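Local coordinates for protein putative carbonic anhydrase (Streptococcus mutans, PDB 3LAS) that probably catalyses the reversible hydration of carbon dioxide to hydrogencarbonate as a zinc-dependent, dimeric beta-class carbonic anhydrase, at residues A[35-38]-A[44-47]; A[69-74]-A[136-141]. All blocks are in the same frame, centred on the assembly; numbering follows the deposited sequence.

Interaction 1. Residues A[35-38]-A[44-47]. With ZN (zinc ion), chain C.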
ATOM      1  N   ILE A  35      -5.588   6.470  -3.567  1.00  6.65           N
ATOM      2  CA  ILE A  35      -4.215   6.965  -3.805  1.00  6.98           C
ATOM      3  C   ILE A  35      -3.317   5.819  -4.081  1.00  7.22           C
ATOM      4  O   ILE A  35      -3.396   4.793  -3.376  1.00  9.46           O
ATOM      5  CB  ILE A  35      -3.767   7.688  -2.531  1.00  8.64           C
ATOM      6  CG1 ILE A  35      -4.687   8.924  -2.278  1.00 10.12           C
ATOM      7  CG2 ILE A  35      -2.284   8.156  -2.623  1.00  9.86           C
ATOM      8  CD1 ILE A  35      -4.839   9.178  -0.782  1.00 11.65           C
ATOM      9  N   VAL A  36      -2.496   5.888  -5.122  1.00  7.46           N
ATOM     10  CA  VAL A  36      -1.453   4.852  -5.441  1.00  7.60           C
ATOM     11  C   VAL A  36      -0.112   5.482  -5.184  1.00  6.74           C
ATOM     12  O   VAL A  36       0.217   6.506  -5.847  1.00  7.58           O
ATOM     13  CB  VAL A  36      -1.597   4.417  -6.910  1.00  6.61           C
ATOM     14  CG1 VAL A  36      -0.486   3.443  -7.342  1.00  9.83           C
ATOM     15  CG2 VAL A  36      -3.005   3.832  -7.186  1.00  9.26           C
ATOM     16  N   THR A  37       0.648   4.950  -4.238  1.00  6.39           N
ATOM     17  CA  THR A  37       1.919   5.571  -3.907  1.00  6.68           C
ATOM     18  C   THR A  37       2.948   4.538  -3.456  1.00  5.85           C
ATOM     19  O   THR A  37       2.708   3.318  -3.517  1.00  6.42           O
ATOM     20  CB  THR A  37       1.722   6.685  -2.868  1.00  8.59           C
ATOM     21  OG1 THR A  37       2.891   7.488  -2.738  1.00  7.68           O
ATOM     22  CG2 THR A  37       1.265   6.152  -1.530  1.00  8.98           C
ATOM     23  N   CYS A  38       4.134   5.012  -3.107  1.00  6.86           N
ATOM     24  CA  CYS A  38       5.205   4.129  -2.686  1.00  6.09           C
ATOM     25  C   CYS A  38       5.068   3.770  -1.221  1.00  6.94           C
ATOM     26  O   CYS A  38       4.524   4.535  -0.387  1.00  7.01           O
ATOM     27  CB  CYS A  38       6.525   4.885  -2.939  1.00  6.96           C
ATOM     28  SG  CYS A  38       7.997   3.781  -2.574  1.00  7.09           S
ATOM     29  N   HIS A  44       3.953   9.517   5.285  1.00  7.51           N
ATOM     30  CA  HIS A  44       2.724   9.165   6.007  1.00  7.86           C
ATOM     31  C   HIS A  44       1.605   9.887   5.283  1.00  8.44           C
ATOM     32  O   HIS A  44       1.523  11.131   5.324  1.00  9.19           O
ATOM     33  CB  HIS A  44       2.846   9.495   7.485  1.00  8.51           C
ATOM     34  CG  HIS A  44       3.721   8.527   8.221  1.00  7.38           C
ATOM     35  ND1 HIS A  44       3.978   8.702   9.565  1.00  8.73           N
ATOM     36  CD2 HIS A  44       4.359   7.392   7.813  1.00  8.03           C
ATOM     37  CE1 HIS A  44       4.756   7.727   9.952  1.00  8.36           C
ATOM     38  NE2 HIS A  44       5.013   6.903   8.942  1.00  8.33           N
ATOM     39  N   VAL A  45       0.840   9.117   4.520  1.00  9.14           N
ATOM     40  CA  VAL A  45      -0.074   9.681   3.520  1.00  9.82           C
ATOM     41  C   VAL A  45      -1.166  10.520   4.141  1.00  9.22           C
ATOM     42  O   VAL A  45      -1.547  11.582   3.611  1.00 10.36           O
ATOM     43  CB  VAL A  45      -0.663   8.526   2.686  1.00 10.10           C
ATOM     44  CG1 VAL A  45      -1.631   9.077   1.724  1.00 12.67           C
ATOM     45  CG2 VAL A  45       0.430   7.822   1.955  1.00 11.31           C
ATOM     46  N   ALA A  46      -1.678  10.116   5.329  1.00  9.58           N
ATOM     47  CA  ALA A  46      -2.781  10.882   5.895  1.00 10.25           C
ATOM     48  C   ALA A  46      -2.405  12.281   6.244  1.00  9.53           C
ATOM     49  O   ALA A  46      -3.101  13.230   5.760  1.00 10.52           O
ATOM     50  CB  ALA A  46      -3.405  10.128   7.119  1.00 11.71           C
ATOM     51  N   PRO A  47      -1.356  12.573   7.020  1.00 10.34           N
ATOM     52  CA  PRO A  47      -1.070  14.003   7.313  1.00 10.78           C
ATOM     53  C   PRO A  47      -0.591  14.732   6.051  1.00  9.48           C
ATOM     54  O   PRO A  47      -0.882  15.925   5.897  1.00 10.56           O
ATOM     55  CB  PRO A  47      -0.014  13.945   8.423  1.00 11.13           C
ATOM     56  CG  PRO A  47       0.608  12.620   8.283  1.00 12.88           C
ATOM     57  CD  PRO A  47      -0.531  11.679   7.855  1.00 11.10           C
TER
HETATM   58 ZN    ZN C 167       9.832   5.019  -3.098  1.00  7.65          ZN
HETATM   59  O   HOH W   1      11.338   4.301  -1.733  1.00 10.78           O
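Cys38 SG binds zinc at 2.3 Å, at the end of a strand whose residues Ile35 and Thr37 pack against Val45. The sulfur stands anti to its backbone N (chi1 -175°), which carries it off the end of the strand and away from Val45. His91 and Cys94 are the other protein ligands. Water 1 lies 2.2 Å from the zinc, and the angle between Cys38 SG, zinc and this water is about 103°, close to tetrahedral.

The contact itself is apolar and small, burying 106 Å² with no hydrogen bond between the segments. Val45, the first residue of its helix, divides its two methyls between two strand residues. CG2 of Val45 meets CG2 of Thr37 tip to tip at 4.0 Å. CG1 of Val45 lies 4.1 Å from CD1 of Ile35, these two side chains lying alongside each other and running in opposite senses. Thr37 can offer a methyl here because its OG1 is turned to the carbonyl of Leu89 on the adjacent strand, a bond that satisfies the hydroxyl and fixes the rotation.

Leu51 covers both Ile35 and Val45, and Phe9 of the second subunit packs on Ile35. At the start of the helix, right after the N-cap residue His44, the backbone N atoms of Val45 and Ala46 both bond a glycerol, probably from the crystallisation liquor. Strand 33-38 and helix 45-49 are the first two elements of a beta-alpha-beta unit completed by strand 56-61, and the strand ends in the Cys-His-Cys zinc site of beta-class carbonic anhydrases.

Interaction 2. Residues A[69-74]-A[136-141]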
ATOM      1  N   ASP A  69      -1.731  -6.079  -9.532  1.00  8.23           N
ATOM      2  CA  ASP A  69      -2.323  -6.003  -8.207  1.00  8.49           C
ATOM      3  C   ASP A  69      -2.912  -4.636  -7.944  1.00  8.04           C
ATOM      4  O   ASP A  69      -3.983  -4.536  -7.347  1.00  8.92           O
ATOM      5  CB  ASP A  69      -1.217  -6.320  -7.164  1.00  8.62           C
ATOM      6  CG  ASP A  69      -1.739  -6.508  -5.764  1.00  7.99           C
ATOM      7  OD1 ASP A  69      -2.959  -6.699  -5.538  1.00 10.44           O
ATOM      8  OD2 ASP A  69      -0.907  -6.485  -4.835  1.00  8.54           O
ATOM      9  N   VAL A  70      -2.275  -3.553  -8.397  1.00  7.19           N
ATOM     10  CA  VAL A  70      -2.846  -2.214  -8.230  1.00  6.78           C
ATOM     11  C   VAL A  70      -4.129  -2.172  -9.012  1.00  7.56           C
ATOM     12  O   VAL A  70      -5.122  -1.655  -8.457  1.00  7.96           O
ATOM     13  CB  VAL A  70      -1.840  -1.154  -8.655  1.00  6.98           C
ATOM     14  CG1 VAL A  70      -2.553   0.199  -8.785  1.00  9.38           C
ATOM     15  CG2 VAL A  70      -0.671  -1.104  -7.634  1.00  8.30           C
ATOM     16  N   ILE A  71      -4.200  -2.680 -10.214  1.00  6.93           N
ATOM     17  CA  ILE A  71      -5.463  -2.637 -11.003  1.00  8.74           C
ATOM     18  C   ILE A  71      -6.499  -3.512 -10.298  1.00  8.19           C
ATOM     19  O   ILE A  71      -7.659  -3.075 -10.134  1.00  8.25           O
ATOM     20  CB  ILE A  71      -5.207  -3.054 -12.410  1.00  8.95           C
ATOM     21  CG1 ILE A  71      -4.406  -1.914 -13.076  1.00 13.14           C
ATOM     22  CG2 ILE A  71      -6.569  -3.308 -13.115  1.00 10.36           C
ATOM     23  CD1 ILE A  71      -3.795  -2.114 -14.424  1.00 17.64           C
ATOM     24  N   ARG A  72      -6.152  -4.726  -9.810  1.00  7.69           N
ATOM     25  CA  ARG A  72      -7.104  -5.516  -9.072  1.00  8.87           C
ATOM     26  C   ARG A  72      -7.712  -4.736  -7.915  1.00  7.67           C
ATOM     27  O   ARG A  72      -8.933  -4.761  -7.659  1.00  8.75           O
ATOM     28  CB  ARG A  72      -6.375  -6.780  -8.557  1.00  9.35           C
ATOM     29  CG  ARG A  72      -7.215  -7.681  -7.624  1.00  7.93           C
ATOM     30  CD  ARG A  72      -6.352  -8.683  -6.910  1.00 10.02           C
ATOM     31  NE  ARG A  72      -5.528  -8.083  -5.855  1.00  8.52           N
ATOM     32  CZ  ARG A  72      -5.879  -7.969  -4.573  1.00  7.52           C
ATOM     33  NH1 ARG A  72      -7.056  -8.323  -4.078  1.00 10.10           N
ATOM     34  NH2 ARG A  72      -5.002  -7.456  -3.712  1.00  8.25           N
ATOM     35  N   SER A  73      -6.815  -4.079  -7.185  1.00  7.32           N
ATOM     36  CA  SER A  73      -7.221  -3.368  -6.003  1.00  7.50           C
ATOM     37  C   SER A  73      -8.084  -2.159  -6.334  1.00  7.53           C
ATOM     38  O   SER A  73      -9.040  -1.851  -5.579  1.00  8.09           O
ATOM     39  CB  SER A  73      -5.992  -2.976  -5.185  1.00  7.28           C
ATOM     40  OG  SER A  73      -5.258  -4.145  -4.778  1.00  7.68           O
ATOM     41  N   LEU A  74      -7.746  -1.452  -7.406  1.00  7.57           N
ATOM     42  CA  LEU A  74      -8.541  -0.341  -7.825  1.00  7.53           C
ATOM     43  C   LEU A  74      -9.892  -0.767  -8.323  1.00  8.12           C
ATOM     44  O   LEU A  74     -10.872  -0.023  -8.118  1.00  9.00           O
ATOM     45  CB  LEU A  74      -7.819   0.506  -8.904  1.00  9.17           C
ATOM     46  CG  LEU A  74      -6.606   1.255  -8.431  1.00  7.80           C
ATOM     47  CD1 LEU A  74      -5.848   1.855  -9.594  1.00 10.07           C
ATOM     48  CD2 LEU A  74      -7.040   2.377  -7.446  1.00 12.18           C
ATOM     49  N   ALA A 136      -0.675   6.408 -17.728  1.00  9.69           N
ATOM     50  CA  ALA A 136      -1.045   5.748 -19.008  1.00 10.13           C
ATOM     51  C   ALA A 136      -1.417   4.316 -18.825  1.00 11.22           C
ATOM     52  O   ALA A 136      -2.402   3.867 -19.488  1.00 12.15           O
ATOM     53  CB  ALA A 136       0.135   5.843 -19.969  1.00 12.47           C
ATOM     54  N   LEU A 137      -0.786   3.553 -17.935  1.00 10.43           N
ATOM     55  CA  LEU A 137      -1.232   2.218 -17.723  1.00 10.37           C
ATOM     56  C   LEU A 137      -2.640   2.140 -17.183  1.00 11.55           C
ATOM     57  O   LEU A 137      -3.401   1.236 -17.581  1.00 13.56           O
ATOM     58  CB  LEU A 137      -0.296   1.453 -16.733  1.00 12.54           C
ATOM     59  CG  LEU A 137       1.089   1.223 -17.318  1.00 11.75           C
ATOM     60  CD1 LEU A 137       2.048   0.729 -16.161  1.00 13.53           C
ATOM     61  CD2 LEU A 137       1.036   0.147 -18.465  1.00 15.74           C
ATOM     62  N   LEU A 138      -3.043   3.060 -16.338  1.00 10.00           N
ATOM     63  CA  LEU A 138      -4.425   3.092 -15.843  1.00 11.00           C
ATOM     64  C   LEU A 138      -5.399   3.460 -16.910  1.00 11.96           C
ATOM     65  O   LEU A 138      -6.456   2.796 -17.077  1.00 12.56           O
ATOM     66  CB  LEU A 138      -4.573   4.042 -14.647  1.00  9.83           C
ATOM     67  CG  LEU A 138      -3.736   3.635 -13.432  1.00  9.48           C
ATOM     68  CD1 LEU A 138      -3.732   4.803 -12.421  1.00 12.00           C
ATOM     69  CD2 LEU A 138      -4.326   2.365 -12.803  1.00 12.41           C
ATOM     70  N   LYS A 139      -5.062   4.464 -17.714  1.00 12.25           N
ATOM     71  CA  LYS A 139      -5.965   4.892 -18.795  1.00 14.00           C
ATOM     72  C   LYS A 139      -6.082   3.815 -19.853  1.00 14.08           C
ATOM     73  O   LYS A 139      -7.224   3.720 -20.471  1.00 19.16           O
ATOM     74  CB  LYS A 139      -5.403   6.191 -19.375  1.00 16.38           C
ATOM     75  CG  LYS A 139      -5.742   7.410 -18.493  1.00 19.76           C
ATOM     76  CD  LYS A 139      -5.330   8.766 -19.075  1.00 25.11           C
ATOM     77  CE  LYS A 139      -5.618   9.835 -18.004  1.00 27.24           C
ATOM     78  N   ASN A 140      -5.122   2.969 -20.053  1.00 14.66           N
ATOM     79  CA  ASN A 140      -5.239   1.909 -21.064  1.00 17.46           C
ATOM     80  C   ASN A 140      -5.863   0.634 -20.518  1.00 16.75           C
ATOM     81  O   ASN A 140      -6.161  -0.301 -21.300  1.00 18.73           O
ATOM     82  CB  ASN A 140      -3.857   1.616 -21.582  1.00 19.24           C
ATOM     83  CG  ASN A 140      -3.287   2.768 -22.399  1.00 23.10           C
ATOM     84  OD1 ASN A 140      -2.101   2.852 -22.557  1.00 29.91           O
ATOM     85  ND2 ASN A 140      -4.119   3.653 -22.838  1.00 29.26           N
ATOM     86  N   SER A 141      -6.178   0.575 -19.260  1.00 13.62           N
ATOM     87  CA  SER A 141      -6.734  -0.676 -18.710  1.00 12.66           C
ATOM     88  C   SER A 141      -8.266  -0.631 -18.950  1.00 13.83           C
ATOM     89  O   SER A 141      -8.927   0.322 -18.494  1.00 14.06           O
ATOM     90  CB  SER A 141      -6.544  -0.685 -17.200  1.00 12.69           C
ATOM     91  OG  SER A 141      -7.310  -1.790 -16.676  1.00 13.13           O
TER
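Ile71 and Leu74 of helix 68-80 meet Leu138 of helix 127-140 and Ser141, which follows that helix; the closest CA pair is Ile71 and Leu138 at 7.6 Å. Asp69, at the beginning of segment 69-74, faces elsewhere. Its OD1 is gripped side-on by Arg72, with NE at 2.9 Å and NH2 at 2.8 Å, in a salt bridge. OD1 lies 6° out of the guanidinium plane, at its edge, and accepts from both nitrogens. OD2 is held by Thr67 and Asn61 of the second subunit, so the carboxylate is fixed at both oxygens.

Ile71 touches both partners: its CG1 is 4.3 Å from Leu138 CD2, its CG2 is 3.9 Å from Ser141 OG, and its CD1 rests near Ser141 CB. That hydroxyl, anti to the backbone N (chi1 170°), is hydrogen-bonded to Leu143 N; with Ile71 it makes only van der Waals contact.

Ser73 OG bonds Asp69 O at 2.9 Å, arriving on the opposite face of the carbonyl plane from Ser73 N. Leu74 then supplies the tightest apolar touch, CD1 to Leu138 CD2 at 3.6 Å, the two side chains crossing at about a right angle.

Together the segments bury 177 Å². Val66 covers Ile71 and Leu138 from a loop, and Leu74 and Leu138 both lean on Ile86 of strand 85-91, placing helices 68-80 and 127-140 side by side against the sheet.

In the fold
The two contacts meet through strand 33-38, although their centres lie about 17 Å apart. Interaction 1 uses Ile35 and Thr37, whereas Val36 between them points to the other side of the sheet and touches interaction 2: its CG2 is 4.0 Å from Val70 CG1 and 4.2 Å from Leu74 CD1. Helix 45-49 and helix 68-80 therefore cover opposite faces of one strand. Interaction 1 contributes Cys38 to the zinc site, and its Thr37 side chain is about 6 Å from that of the zinc ligand His91. Interaction 2 is remote from the zinc. Both contacts include residues that touch the second subunit, so each borders the dimer interface.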